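Local coordinates for protein putative rubredoxin reductase (Rhodopseudomonas palustris, PDB 3FG2) that is an FAD-dependent ferredoxin reductase that probably passes electrons from NADH to the ferredoxin serving the cytochrome P450 CYP199A2, at residues L38-R42 with P43-K47; I270-G274 with D275-F279; L395-L399 with K400-A404. One frame throughout, in Å; residues are numbered along the deposited sequence.

Contact 1: residues L38-R42 with P43-K47. With FAD (flavin-adenine dinucleotide), chain B.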
# COMPACT_ATOMS: atom_id res chain seq x y z
N LEU A 38 1.54 -1.68 -18.97
CA LEU A 38 1.88 -0.28 -18.97
C LEU A 38 1.73 0.07 -17.49
O LEU A 38 0.94 -0.57 -16.79
CB LEU A 38 0.87 0.52 -19.79
CG LEU A 38 0.65 0.10 -21.25
CD1 LEU A 38 -0.54 0.85 -21.82
CD2 LEU A 38 1.91 0.36 -22.06
N PRO A 39 2.50 1.05 -16.99
CA PRO A 39 2.38 1.42 -15.57
C PRO A 39 0.90 1.46 -15.18
O PRO A 39 0.10 2.08 -15.87
CB PRO A 39 3.05 2.79 -15.54
CG PRO A 39 4.15 2.62 -16.52
CD PRO A 39 3.47 1.92 -17.68
N TYR A 40 0.55 0.82 -14.07
CA TYR A 40 -0.85 0.76 -13.66
C TYR A 40 -1.14 1.05 -12.19
O TYR A 40 -0.24 1.08 -11.35
CB TYR A 40 -1.43 -0.60 -14.04
CG TYR A 40 -0.79 -1.77 -13.31
CD1 TYR A 40 -1.33 -2.26 -12.13
CD2 TYR A 40 0.36 -2.39 -13.82
CE1 TYR A 40 -0.76 -3.34 -11.46
CE2 TYR A 40 0.94 -3.47 -13.15
CZ TYR A 40 0.37 -3.94 -11.98
OH TYR A 40 0.92 -5.01 -11.31
N GLN A 41 -2.42 1.25 -11.90
CA GLN A 41 -2.90 1.55 -10.55
C GLN A 41 -3.08 0.28 -9.71
O GLN A 41 -3.57 -0.74 -10.20
CB GLN A 41 -4.25 2.27 -10.62
CG GLN A 41 -4.29 3.49 -11.54
CD GLN A 41 -5.72 3.90 -11.89
OE1 GLN A 41 -6.52 4.24 -11.01
NE2 GLN A 41 -6.05 3.85 -13.18
N ARG A 42 -2.69 0.35 -8.45
CA ARG A 42 -2.81 -0.77 -7.52
C ARG A 42 -4.13 -0.84 -6.76
O ARG A 42 -4.75 -1.90 -6.67
CB ARG A 42 -1.66 -0.74 -6.51
CG ARG A 42 -0.46 -1.58 -6.90
CD ARG A 42 0.21 -1.06 -8.14
NE ARG A 42 1.29 -1.94 -8.60
CZ ARG A 42 2.01 -1.71 -9.69
NH1 ARG A 42 1.76 -0.64 -10.43
NH2 ARG A 42 2.97 -2.56 -10.06
N PRO A 43 -4.60 0.29 -6.21
CA PRO A 43 -5.85 0.31 -5.45
C PRO A 43 -7.03 -0.47 -6.00
O PRO A 43 -7.72 -1.18 -5.26
CB PRO A 43 -6.15 1.81 -5.33
CG PRO A 43 -4.77 2.41 -5.26
CD PRO A 43 -4.06 1.65 -6.37
N PRO A 44 -7.30 -0.36 -7.31
CA PRO A 44 -8.43 -1.09 -7.89
C PRO A 44 -8.27 -2.62 -7.93
O PRO A 44 -9.24 -3.35 -8.10
CB PRO A 44 -8.53 -0.50 -9.31
CG PRO A 44 -7.92 0.87 -9.16
CD PRO A 44 -6.73 0.58 -8.29
N LEU A 45 -7.03 -3.10 -7.76
CA LEU A 45 -6.73 -4.53 -7.81
C LEU A 45 -7.50 -5.41 -6.83
O LEU A 45 -7.84 -6.55 -7.16
CB LEU A 45 -5.24 -4.75 -7.61
CG LEU A 45 -4.33 -4.22 -8.73
CD1 LEU A 45 -2.87 -4.36 -8.31
CD2 LEU A 45 -4.61 -4.99 -10.01
N SER A 46 -7.77 -4.90 -5.64
CA SER A 46 -8.51 -5.66 -4.64
C SER A 46 -9.89 -5.06 -4.47
O SER A 46 -10.61 -5.36 -3.51
CB SER A 46 -7.76 -5.61 -3.31
OG SER A 46 -7.49 -4.27 -2.94
N LYS A 47 -10.26 -4.20 -5.41
CA LYS A 47 -11.55 -3.53 -5.36
C LYS A 47 -12.34 -3.75 -6.66
O LYS A 47 -12.58 -4.90 -7.06
CB LYS A 47 -11.33 -2.03 -5.10
CG LYS A 47 -10.48 -1.75 -3.86
CD LYS A 47 -10.21 -0.27 -3.68
CE LYS A 47 -9.42 -0.00 -2.39
NZ LYS A 47 -8.08 -0.67 -2.32
PA FAD B . 4.58 -0.28 -6.53
O1A FAD B . 4.50 -1.64 -5.92
O2A FAD B . 3.49 0.31 -7.06
O5B FAD B . 5.45 -0.60 -7.76
C5B FAD B . 6.77 -1.23 -7.71
C4B FAD B . 7.07 -1.60 -9.17
O4B FAD B . 8.53 -1.81 -9.27
C3B FAD B . 6.43 -2.91 -9.67
O3B FAD B . 5.80 -2.86 -10.91
C2B FAD B . 7.57 -3.89 -9.53
O2B FAD B . 7.40 -5.05 -10.28
C1B FAD B . 8.71 -3.05 -10.03
N9A FAD B . 10.06 -3.48 -9.67
C8A FAD B . 10.46 -4.04 -8.48
N7A FAD B . 11.76 -4.32 -8.45
C5A FAD B . 12.24 -3.93 -9.67
C6A FAD B . 13.59 -3.97 -10.26
N6A FAD B . 14.65 -4.45 -9.65
N1A FAD B . 13.68 -3.47 -11.55
C2A FAD B . 12.60 -2.96 -12.22
N3A FAD B . 11.33 -2.89 -11.76
C4A FAD B . 11.20 -3.38 -10.47
N1 FAD B . -2.75 2.51 -1.09
C2 FAD B . -3.66 3.44 -0.81
O2 FAD B . -3.34 4.51 -0.38
N3 FAD B . -5.06 3.23 -1.01
C4 FAD B . -5.55 2.03 -1.51
O4 FAD B . -6.75 1.89 -1.67
C4X FAD B . -4.56 1.00 -1.83
N5 FAD B . -4.98 -0.19 -2.33
C5X FAD B . -4.02 -1.14 -2.63
C6 FAD B . -4.47 -2.38 -3.17
C7 FAD B . -3.59 -3.39 -3.50
C7M FAD B . -4.12 -4.69 -4.07
C8 FAD B . -2.15 -3.19 -3.30
C8M FAD B . -1.13 -4.25 -3.65
C9 FAD B . -1.69 -1.97 -2.76
C9A FAD B . -2.61 -0.95 -2.43
N10 FAD B . -2.20 0.34 -1.88
C10 FAD B . -3.14 1.30 -1.59
C1' FAD B . -0.75 0.57 -1.68
C2' FAD B . -0.12 1.23 -2.94
O2' FAD B . -0.41 0.42 -4.06
C3' FAD B . 1.37 1.34 -2.71
O3' FAD B . 1.62 2.19 -1.59
C4' FAD B . 2.04 1.93 -3.94
O4' FAD B . 1.80 1.08 -5.09
C5' FAD B . 3.53 2.02 -3.68
O5' FAD B . 4.19 2.59 -4.99
P FAD B . 5.56 2.11 -5.39
O1P FAD B . 5.82 2.93 -6.68
O2P FAD B . 6.53 2.26 -4.39
O3P FAD B . 5.54 0.68 -5.71
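Leu45 folds back on Arg42 round a tight turn: Leu45 N donates to Arg42 O at 2.8 Å. The same oxygen lies against Leu45 CB and CG, and Leu45 CD1 continues past it to the rim of the Tyr40 ring, where it sits in plane 3.9 Å from Tyr40 CE1. Next to this bond, Gln41 CB rests on Pro44 CD at 3.8 Å, the two side chains crossing nearly at right angles.

From here the segment turns its polar groups to FAD. The Arg42 chain, bent at chi2 (65°), runs along the ribityl and pyrophosphate groups; its guanidinium has FAD O2A over one face and the Tyr40 ring against the other, while Arg42 NH2 approaches FAD O3B to 3.0 Å. This loop follows strand 29-32 of the Rossmann-type FAD-binding fold, and both Arg42 and Lys47 are FAD-binding residues. Pro43 CA packs 3.3 Å from FAD N5. Bent at chi4, Lys47 brings its ammonium to the isoalloxazine edge, where Lys47 NZ donates to FAD O4 at 3.0 Å and weakly to N5, and also to Pro43 O. Farther out, Glu35 pairs with Arg42 NH2 and is hydrogen-bonded to Tyr40 OH, linking the two groups from one side chain, and Glu156 pairs with Lys47 NZ and is hydrogen-bonded to Ser46 OG.

Contact 2: residues I270-G274 with D275-F279. With FAD (flavin-adenine dinucleotide), chain B.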
# COMPACT_ATOMS: atom_id res chain seq x y z
N ILE A 270 21.77 8.69 -6.13
CA ILE A 270 20.81 7.62 -5.90
C ILE A 270 19.77 7.92 -4.83
O ILE A 270 20.09 8.09 -3.64
CB ILE A 270 21.52 6.30 -5.53
CG1 ILE A 270 22.46 5.87 -6.66
CG2 ILE A 270 20.49 5.20 -5.28
CD1 ILE A 270 23.10 4.50 -6.46
N SER A 271 18.51 7.99 -5.25
CA SER A 271 17.40 8.24 -4.34
C SER A 271 16.48 7.03 -4.26
O SER A 271 16.49 6.17 -5.15
CB SER A 271 16.57 9.44 -4.82
OG SER A 271 17.28 10.65 -4.68
N ALA A 272 15.69 6.96 -3.20
CA ALA A 272 14.73 5.87 -3.02
C ALA A 272 13.40 6.49 -2.63
O ALA A 272 13.35 7.36 -1.76
CB ALA A 272 15.21 4.91 -1.93
N ILE A 273 12.32 6.06 -3.28
CA ILE A 273 11.00 6.59 -3.00
C ILE A 273 9.92 5.50 -3.00
O ILE A 273 10.08 4.44 -3.63
CB ILE A 273 10.58 7.63 -4.07
CG1 ILE A 273 10.62 6.98 -5.45
CG2 ILE A 273 11.49 8.84 -4.01
CD1 ILE A 273 10.10 7.87 -6.55
N GLY A 274 8.82 5.77 -2.30
CA GLY A 274 7.72 4.83 -2.25
C GLY A 274 7.80 3.76 -1.18
O GLY A 274 8.46 3.91 -0.16
N ASP A 275 7.12 2.65 -1.42
CA ASP A 275 7.09 1.55 -0.48
C ASP A 275 8.47 1.02 -0.11
O ASP A 275 8.66 0.53 1.00
CB ASP A 275 6.25 0.40 -1.05
CG ASP A 275 4.76 0.65 -0.94
OD1 ASP A 275 4.35 1.79 -0.61
OD2 ASP A 275 3.99 -0.30 -1.18
N CYS A 276 9.44 1.14 -1.02
CA CYS A 276 10.78 0.62 -0.76
C CYS A 276 11.66 1.51 0.11
O CYS A 276 12.71 1.07 0.59
CB CYS A 276 11.51 0.35 -2.08
SG CYS A 276 12.25 1.83 -2.88
N ALA A 277 11.23 2.75 0.33
CA ALA A 277 12.02 3.70 1.11
C ALA A 277 11.75 3.83 2.61
O ALA A 277 10.61 3.96 3.05
CB ALA A 277 11.93 5.07 0.44
N LEU A 278 12.84 3.81 3.38
CA LEU A 278 12.81 3.96 4.84
C LEU A 278 13.44 5.34 5.06
O LEU A 278 14.64 5.47 5.30
CB LEU A 278 13.67 2.88 5.50
CG LEU A 278 13.39 2.52 6.97
CD1 LEU A 278 14.52 1.63 7.47
CD2 LEU A 278 13.27 3.77 7.83
N PHE A 279 12.60 6.37 4.98
CA PHE A 279 13.05 7.75 5.10
C PHE A 279 13.04 8.39 6.48
O PHE A 279 12.37 7.95 7.41
CB PHE A 279 12.21 8.62 4.17
CG PHE A 279 10.77 8.73 4.59
CD1 PHE A 279 10.32 9.86 5.26
CD2 PHE A 279 9.88 7.69 4.33
CE1 PHE A 279 8.98 9.96 5.67
CE2 PHE A 279 8.55 7.78 4.74
CZ PHE A 279 8.09 8.91 5.41
PA FAD B . 4.58 -0.28 -6.53
O1A FAD B . 4.50 -1.64 -5.92
O2A FAD B . 3.49 0.31 -7.06
O5B FAD B . 5.45 -0.60 -7.76
C5B FAD B . 6.77 -1.23 -7.71
C4B FAD B . 7.07 -1.60 -9.17
O4B FAD B . 8.53 -1.81 -9.27
C3B FAD B . 6.43 -2.91 -9.67
O3B FAD B . 5.80 -2.86 -10.91
C2B FAD B . 7.57 -3.89 -9.53
O2B FAD B . 7.40 -5.05 -10.28
C1B FAD B . 8.71 -3.05 -10.03
N9A FAD B . 10.06 -3.48 -9.67
C8A FAD B . 10.46 -4.04 -8.48
N7A FAD B . 11.76 -4.32 -8.45
C5A FAD B . 12.24 -3.93 -9.67
C6A FAD B . 13.59 -3.97 -10.26
N6A FAD B . 14.65 -4.45 -9.65
N1A FAD B . 13.68 -3.47 -11.55
C2A FAD B . 12.60 -2.96 -12.22
N3A FAD B . 11.33 -2.89 -11.76
C4A FAD B . 11.20 -3.38 -10.47
N1 FAD B . -2.75 2.51 -1.09
C2 FAD B . -3.66 3.44 -0.81
O2 FAD B . -3.34 4.51 -0.38
N3 FAD B . -5.06 3.23 -1.01
C4 FAD B . -5.55 2.03 -1.51
O4 FAD B . -6.75 1.89 -1.67
C4X FAD B . -4.56 1.00 -1.83
N5 FAD B . -4.98 -0.19 -2.33
C5X FAD B . -4.02 -1.14 -2.63
C6 FAD B . -4.47 -2.38 -3.17
C7 FAD B . -3.59 -3.39 -3.50
C7M FAD B . -4.12 -4.69 -4.07
C8 FAD B . -2.15 -3.19 -3.30
C8M FAD B . -1.13 -4.25 -3.65
C9 FAD B . -1.69 -1.97 -2.76
C9A FAD B . -2.61 -0.95 -2.43
N10 FAD B . -2.20 0.34 -1.88
C10 FAD B . -3.14 1.30 -1.59
C1' FAD B . -0.75 0.57 -1.68
C2' FAD B . -0.12 1.23 -2.94
O2' FAD B . -0.41 0.42 -4.06
C3' FAD B . 1.37 1.34 -2.71
O3' FAD B . 1.62 2.19 -1.59
C4' FAD B . 2.04 1.93 -3.94
O4' FAD B . 1.80 1.08 -5.09
C5' FAD B . 3.53 2.02 -3.68
O5' FAD B . 4.19 2.59 -4.99
P FAD B . 5.56 2.11 -5.39
O1P FAD B . 5.82 2.93 -6.68
O2P FAD B . 6.53 2.26 -4.39
O3P FAD B . 5.54 0.68 -5.71
O HOH W 1 8.99 1.87 -4.07
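Asp275 CG stands beside its backbone N (chi1 -77°) and turns the carboxylate to the ribityl chain of FAD, while Cys276 SG, set between backbone N and carbonyl carbon (chi1 80°), folds back to 3.5 Å from Ile273 O. The two residues form the turn by which the chain leaves strand 270-272, an edge strand of the parallel sheet in the Rossmann-type FAD-binding fold, for strand 277-281. Ala277 N closes the turn on Gly274 O at 3.0 Å. Nearby, Ala272 CB meets Ala277 CB at 4.0 Å, Ala272 lying against strand 257-259 and Ala277 against helix 293-306.

Gly274 has a positive phi (87°); at its backbone angles a CB would jam against Ile273 O and also collide with FAD O2P. The bare backbone lets the phosphate come close enough for Asp275 N to donate to FAD O2P at 3.1 Å. At the other end of the residue, Asp275 OD1 accepts from FAD O3', so backbone and side chain together hold the pyrophosphate and the ribityl chain. Replacing Asp275 by an alanine removes the carboxylate and would probably leave FAD O3' without this acceptor and the ribityl chain freer to turn. Water 1 bridges protein and cofactor: it accepts from Cys276 N and donates both to Ile273 O at 2.8 Å and to FAD O2P at 2.5 Å.

Contact 3: residues L395-L399 with K400-A404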
# COMPACT_ATOMS: atom_id res chain seq x y z
N LEU A 395 -21.38 17.36 17.95
CA LEU A 395 -21.89 17.60 16.61
C LEU A 395 -22.33 19.03 16.36
O LEU A 395 -22.66 19.39 15.24
CB LEU A 395 -23.06 16.65 16.29
CG LEU A 395 -22.68 15.19 16.08
CD1 LEU A 395 -23.93 14.36 15.81
CD2 LEU A 395 -21.71 15.10 14.92
N SER A 396 -22.34 19.85 17.41
CA SER A 396 -22.72 21.25 17.26
C SER A 396 -21.44 22.07 17.10
O SER A 396 -21.49 23.28 16.88
CB SER A 396 -23.52 21.74 18.47
OG SER A 396 -22.69 21.91 19.61
N PHE A 397 -20.29 21.40 17.22
CA PHE A 397 -19.01 22.06 17.04
C PHE A 397 -18.75 22.03 15.54
O PHE A 397 -18.61 20.96 14.96
CB PHE A 397 -17.88 21.32 17.76
CG PHE A 397 -16.55 22.02 17.67
CD1 PHE A 397 -16.31 23.18 18.41
CD2 PHE A 397 -15.56 21.55 16.82
CE1 PHE A 397 -15.09 23.86 18.30
CE2 PHE A 397 -14.34 22.22 16.70
CZ PHE A 397 -14.10 23.38 17.44
N ASP A 398 -18.70 23.21 14.93
CA ASP A 398 -18.50 23.35 13.48
C ASP A 398 -17.06 23.13 13.02
O ASP A 398 -16.17 23.93 13.30
CB ASP A 398 -19.00 24.73 13.05
CG ASP A 398 -18.84 24.97 11.56
OD1 ASP A 398 -19.35 24.17 10.75
OD2 ASP A 398 -18.21 25.99 11.20
N LEU A 399 -16.85 22.03 12.29
CA LEU A 399 -15.52 21.70 11.80
C LEU A 399 -15.04 22.63 10.69
O LEU A 399 -13.85 22.90 10.58
CB LEU A 399 -15.48 20.24 11.32
CG LEU A 399 -15.81 19.16 12.37
CD1 LEU A 399 -15.78 17.79 11.73
CD2 LEU A 399 -14.82 19.23 13.53
N LYS A 400 -15.96 23.12 9.86
CA LYS A 400 -15.57 24.03 8.78
C LYS A 400 -14.98 25.31 9.35
O LYS A 400 -13.92 25.76 8.92
CB LYS A 400 -16.76 24.38 7.89
CG LYS A 400 -17.37 23.23 7.13
CD LYS A 400 -18.40 23.75 6.14
CE LYS A 400 -19.61 22.85 6.08
NZ LYS A 400 -20.33 22.80 7.39
N LYS A 401 -15.67 25.91 10.32
CA LYS A 401 -15.18 27.13 10.92
C LYS A 401 -13.85 26.87 11.61
O LYS A 401 -12.94 27.69 11.55
CB LYS A 401 -16.18 27.70 11.93
CG LYS A 401 -15.69 29.00 12.57
CD LYS A 401 -16.68 29.56 13.58
CE LYS A 401 -16.18 30.87 14.16
NZ LYS A 401 -17.13 31.42 15.17
N ALA A 402 -13.75 25.72 12.26
CA ALA A 402 -12.53 25.37 12.97
C ALA A 402 -11.33 25.23 12.04
O ALA A 402 -10.20 25.49 12.43
CB ALA A 402 -12.74 24.08 13.76
N ALA A 403 -11.59 24.83 10.80
CA ALA A 403 -10.51 24.62 9.83
C ALA A 403 -10.28 25.76 8.84
O ALA A 403 -9.38 25.67 8.01
CB ALA A 403 -10.76 23.32 9.08
N ALA A 404 -11.08 26.81 8.93
CA ALA A 404 -10.93 27.93 8.00
C ALA A 404 -9.58 28.64 8.20
O ALA A 404 -9.01 28.51 9.30
CB ALA A 404 -12.08 28.93 8.19
OXT ALA A 404 -9.13 29.31 7.26
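Phe397 CE2 meets Ala402 CB at 3.8 Å, and Phe397 CZ comes almost as near. Phe397 CG lies anti to the backbone N (chi1 -176°), which carries the ring to the side of Ala402. The methyl thus sits by the far end of the ring, approaching it obliquely, and the same Ala402 also rests on Phe376 of helix 371-380.

The Asp398 carboxylate is likewise carried forward, with chi1 at 180°, to the start of the helix. Its side chain crosses that of Lys401 at about a right angle, and OD2 accepts from Lys401 N, a capping bond whose exact length is uncertain because OD2 is modelled too close to its surroundings. The other carboxylate oxygen turns to Lys400, whose ammonium comes back along the surface to bring Lys400 NZ within 3.8 Å of Asp398 OD1, a long salt bridge between two exposed residues. Lys401, by contrast, leads its ammonium away.

The backbone takes up the helical pattern here: Ala402 N donates to Asp398 O at 3.2 Å and Ala403 N to Leu399 O at 3.0 Å. Leu399 faces the other way, packing on Asp373 and Phe376 of helix 371-380 and on Arg344, and so fastens the short helix to the body of the reductase C-terminal region. An aspartate at the N-cap, its carboxylate receiving an amide of the first turn, is the classic start of a helix, used here for the last helix of the chain.

Overall arrangement
Following the chain from the N terminus, contact 1 comes first, in the long loop between strand 29-32 and helix 64-69. Contact 2 follows far later, turning the chain from strand 270-272 to strand 277-281, and contact 3 closes the C terminus at helix 399-403. Each is a local turn within continuous chain, and the three run in series, neither nesting nor crossing. Contacts 1 and 2 have their nearest atoms about 7 Å apart and meet through FAD, which both touch, in one family region. Contact 3 belongs to the C-terminal reductase region, its centre about 35 Å from that of contact 1, and joins the terminal helix to helix 371-380.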